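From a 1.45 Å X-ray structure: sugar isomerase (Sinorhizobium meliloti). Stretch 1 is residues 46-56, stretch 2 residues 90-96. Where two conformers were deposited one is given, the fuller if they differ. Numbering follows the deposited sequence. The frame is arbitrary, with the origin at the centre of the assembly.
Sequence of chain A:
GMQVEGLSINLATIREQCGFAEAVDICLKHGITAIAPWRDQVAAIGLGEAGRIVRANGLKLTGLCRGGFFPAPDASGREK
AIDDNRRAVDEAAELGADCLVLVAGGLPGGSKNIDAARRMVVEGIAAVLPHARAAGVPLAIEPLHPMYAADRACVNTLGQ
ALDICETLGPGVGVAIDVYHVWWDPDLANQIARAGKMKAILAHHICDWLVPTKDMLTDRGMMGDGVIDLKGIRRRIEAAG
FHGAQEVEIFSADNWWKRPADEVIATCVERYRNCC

Stretch 1, residues 46-56: GLGEAGRIVRA
Stretch 2 (90-96) DEAAELG

Residues 47-56 form a helix that continues onward; residues 90-94 belong to another helix, which begins earlier in the chain. Their N-to-C directions differ by 32°, and the axes approach to 10.4 Å. In register, Leu-47 CA lies 7.1 Å from Glu-91 CA, and Gly-51 CA only 5.0 Å from Leu-95 CA. The lack of a side chain at Gly-51 leaves room for the Arg-55 to Glu-94 salt bridge: an ideal CB would clash with Arg-55 NH1 and sit tightly against Glu-94 OE2. Leu-95 (m, t) places CD2 3.5 Å from Gly-51 N and 3.9 Å from Ala-50 CB. Leu-47 (t, p) packs its CD1 3.8 Å from Leu-95 CG, and Val-54 (t) sets CG1 3.7 Å from Leu-95 O.

Successive i to i+4 bonds satisfy the amides from Ala-50 to Ala-56, as Gly-51 N to Leu-47 O (3.0 Å); Leu-95 N likewise donates to Glu-91 O (3.1 Å). Gly-46 (107°/131°), where a CB would jam against the preceding carbonyl O, is the N-cap residue, and its O accepts from Ala-50 N (2.9 Å). Gly-96 (64°/29°), whose positive phi favours glycine, closes a Schellman motif, with its N 3.1 Å from Ala-93 O.

Across the contact, Arg-55 (m, t, m) donates NH1 to Glu-94 OE2 (3.0 Å, 143°), a salt bridge meeting the guanidinium edge; Glu-94 is t, p. Arg-52 (t, t, p) instead serves its own helix, NE to Glu-49 OE1 (3.0 Å) and NH2 to Glu-49 OE2 (2.8 Å). The carboxylates of Asp-90 and Glu-91 are hydrogen-bonded elsewhere in the structure.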

# COMPACT_ATOMS: atom_id res chain seq x y z
N GLY A 46 25.74 -1.73 24.21
CA GLY A 46 27.04 -2.10 23.71
C GLY A 46 27.01 -3.47 23.08
O GLY A 46 26.48 -4.41 23.64
N LEU A 47 27.56 -3.58 21.87
CA LEU A 47 27.55 -4.85 21.15
C LEU A 47 28.14 -6.00 21.93
O LEU A 47 27.61 -7.10 21.89
CB LEU A 47 28.28 -4.70 19.81
CG LEU A 47 28.33 -5.93 18.89
CD1 LEU A 47 26.91 -6.37 18.47
CD2 LEU A 47 29.18 -5.64 17.64
N GLY A 48 29.23 -5.75 22.68
CA GLY A 48 29.85 -6.84 23.42
C GLY A 48 28.97 -7.38 24.52
O GLY A 48 28.84 -8.59 24.70
N GLU A 49 28.34 -6.47 25.27
CA GLU A 49 27.42 -6.88 26.33
C GLU A 49 26.19 -7.55 25.73
O GLU A 49 25.72 -8.56 26.24
CB GLU A 49 27.04 -5.68 27.20
CG GLU A 49 26.08 -5.97 28.32
CD GLU A 49 26.59 -6.99 29.36
OE1 GLU A 49 27.79 -7.33 29.37
OE2 GLU A 49 25.75 -7.48 30.13
N ALA A 50 25.69 -7.01 24.62
CA ALA A 50 24.55 -7.65 24.02
C ALA A 50 24.88 -9.09 23.64
O ALA A 50 24.10 -9.97 23.86
CB ALA A 50 24.05 -6.83 22.76
N GLY A 51 26.03 -9.34 23.02
CA GLY A 51 26.38 -10.71 22.62
C GLY A 51 26.64 -11.62 23.83
O GLY A 51 26.35 -12.81 23.80
N ARG A 52 27.18 -11.05 24.90
CA ARG A 52 27.37 -11.84 26.13
C ARG A 52 26.03 -12.33 26.67
O ARG A 52 25.89 -13.52 26.99
CB ARG A 52 28.10 -11.02 27.18
CG ARG A 52 28.44 -11.84 28.44
CD ARG A 52 28.77 -10.96 29.66
NE ARG A 52 27.60 -10.24 30.19
CZ ARG A 52 26.58 -10.80 30.85
NH1 ARG A 52 26.55 -12.11 31.10
NH2 ARG A 52 25.58 -10.04 31.27
N ILE A 53 25.04 -11.42 26.72
CA ILE A 53 23.68 -11.77 27.16
C ILE A 53 23.08 -12.81 26.24
O ILE A 53 22.49 -13.80 26.67
CB ILE A 53 22.76 -10.53 27.20
CG1 ILE A 53 23.22 -9.57 28.30
CG2 ILE A 53 21.27 -10.94 27.36
CD1 ILE A 53 22.57 -8.20 28.29
N VAL A 54 23.21 -12.60 24.92
CA VAL A 54 22.74 -13.61 23.99
C VAL A 54 23.33 -15.00 24.23
O VAL A 54 22.61 -15.99 24.30
CB VAL A 54 23.00 -13.15 22.51
CG1 VAL A 54 22.81 -14.30 21.55
CG2 VAL A 54 22.10 -11.94 22.21
N ARG A 55 24.66 -15.07 24.37
CA ARG A 55 25.32 -16.36 24.51
C ARG A 55 25.03 -16.97 25.91
O ARG A 55 24.81 -18.15 25.99
CB ARG A 55 26.83 -16.26 24.23
CG ARG A 55 27.15 -16.07 22.71
CD ARG A 55 28.64 -16.03 22.41
NE ARG A 55 29.30 -14.96 23.17
CZ ARG A 55 29.44 -13.69 22.76
NH1 ARG A 55 28.98 -13.27 21.58
NH2 ARG A 55 30.04 -12.83 23.58
N ALA A 56 24.96 -16.14 26.94
CA ALA A 56 24.71 -16.63 28.32
C ALA A 56 23.33 -17.26 28.48
O ALA A 56 23.14 -18.23 29.20
CB ALA A 56 24.88 -15.49 29.33
N ASP A 90 28.36 -7.14 10.43
CA ASP A 90 29.31 -7.48 11.51
C ASP A 90 28.57 -7.63 12.86
O ASP A 90 28.87 -8.52 13.67
CB ASP A 90 30.42 -6.44 11.61
CG ASP A 90 31.32 -6.41 10.40
OD1 ASP A 90 31.24 -7.29 9.49
OD2 ASP A 90 32.14 -5.47 10.36
N GLU A 91 27.64 -6.72 13.13
CA GLU A 91 26.81 -6.75 14.31
C GLU A 91 25.97 -8.04 14.35
O GLU A 91 25.93 -8.74 15.37
CB GLU A 91 25.93 -5.50 14.39
CG GLU A 91 26.70 -4.19 14.48
CD GLU A 91 25.89 -2.96 14.13
OE1 GLU A 91 24.65 -3.03 14.25
OE2 GLU A 91 26.52 -1.93 13.73
N ALA A 92 25.30 -8.35 13.24
CA ALA A 92 24.50 -9.55 13.16
C ALA A 92 25.33 -10.79 13.43
O ALA A 92 24.87 -11.71 14.10
CB ALA A 92 23.77 -9.66 11.76
N ALA A 93 26.52 -10.83 12.85
CA ALA A 93 27.43 -11.98 13.02
C ALA A 93 27.81 -12.14 14.48
O ALA A 93 27.75 -13.24 15.01
CB ALA A 93 28.65 -11.81 12.15
N GLU A 94 28.15 -11.03 15.14
CA GLU A 94 28.54 -11.07 16.57
C GLU A 94 27.41 -11.62 17.43
O GLU A 94 27.64 -12.37 18.40
CB GLU A 94 28.90 -9.68 17.06
CG GLU A 94 29.18 -9.58 18.57
CD GLU A 94 30.35 -10.48 19.01
OE1 GLU A 94 31.32 -10.62 18.26
OE2 GLU A 94 30.27 -11.03 20.13
N LEU A 95 26.17 -11.25 17.11
CA LEU A 95 25.02 -11.67 17.86
C LEU A 95 24.43 -13.03 17.44
O LEU A 95 23.44 -13.49 18.01
CB LEU A 95 23.95 -10.59 17.82
CG LEU A 95 24.36 -9.20 18.30
CD1 LEU A 95 23.24 -8.17 18.03
CD2 LEU A 95 24.76 -9.26 19.80
N GLY A 96 25.01 -13.66 16.42
CA GLY A 96 24.50 -14.91 15.88
C GLY A 96 23.12 -14.82 15.26
O GLY A 96 22.38 -15.79 15.26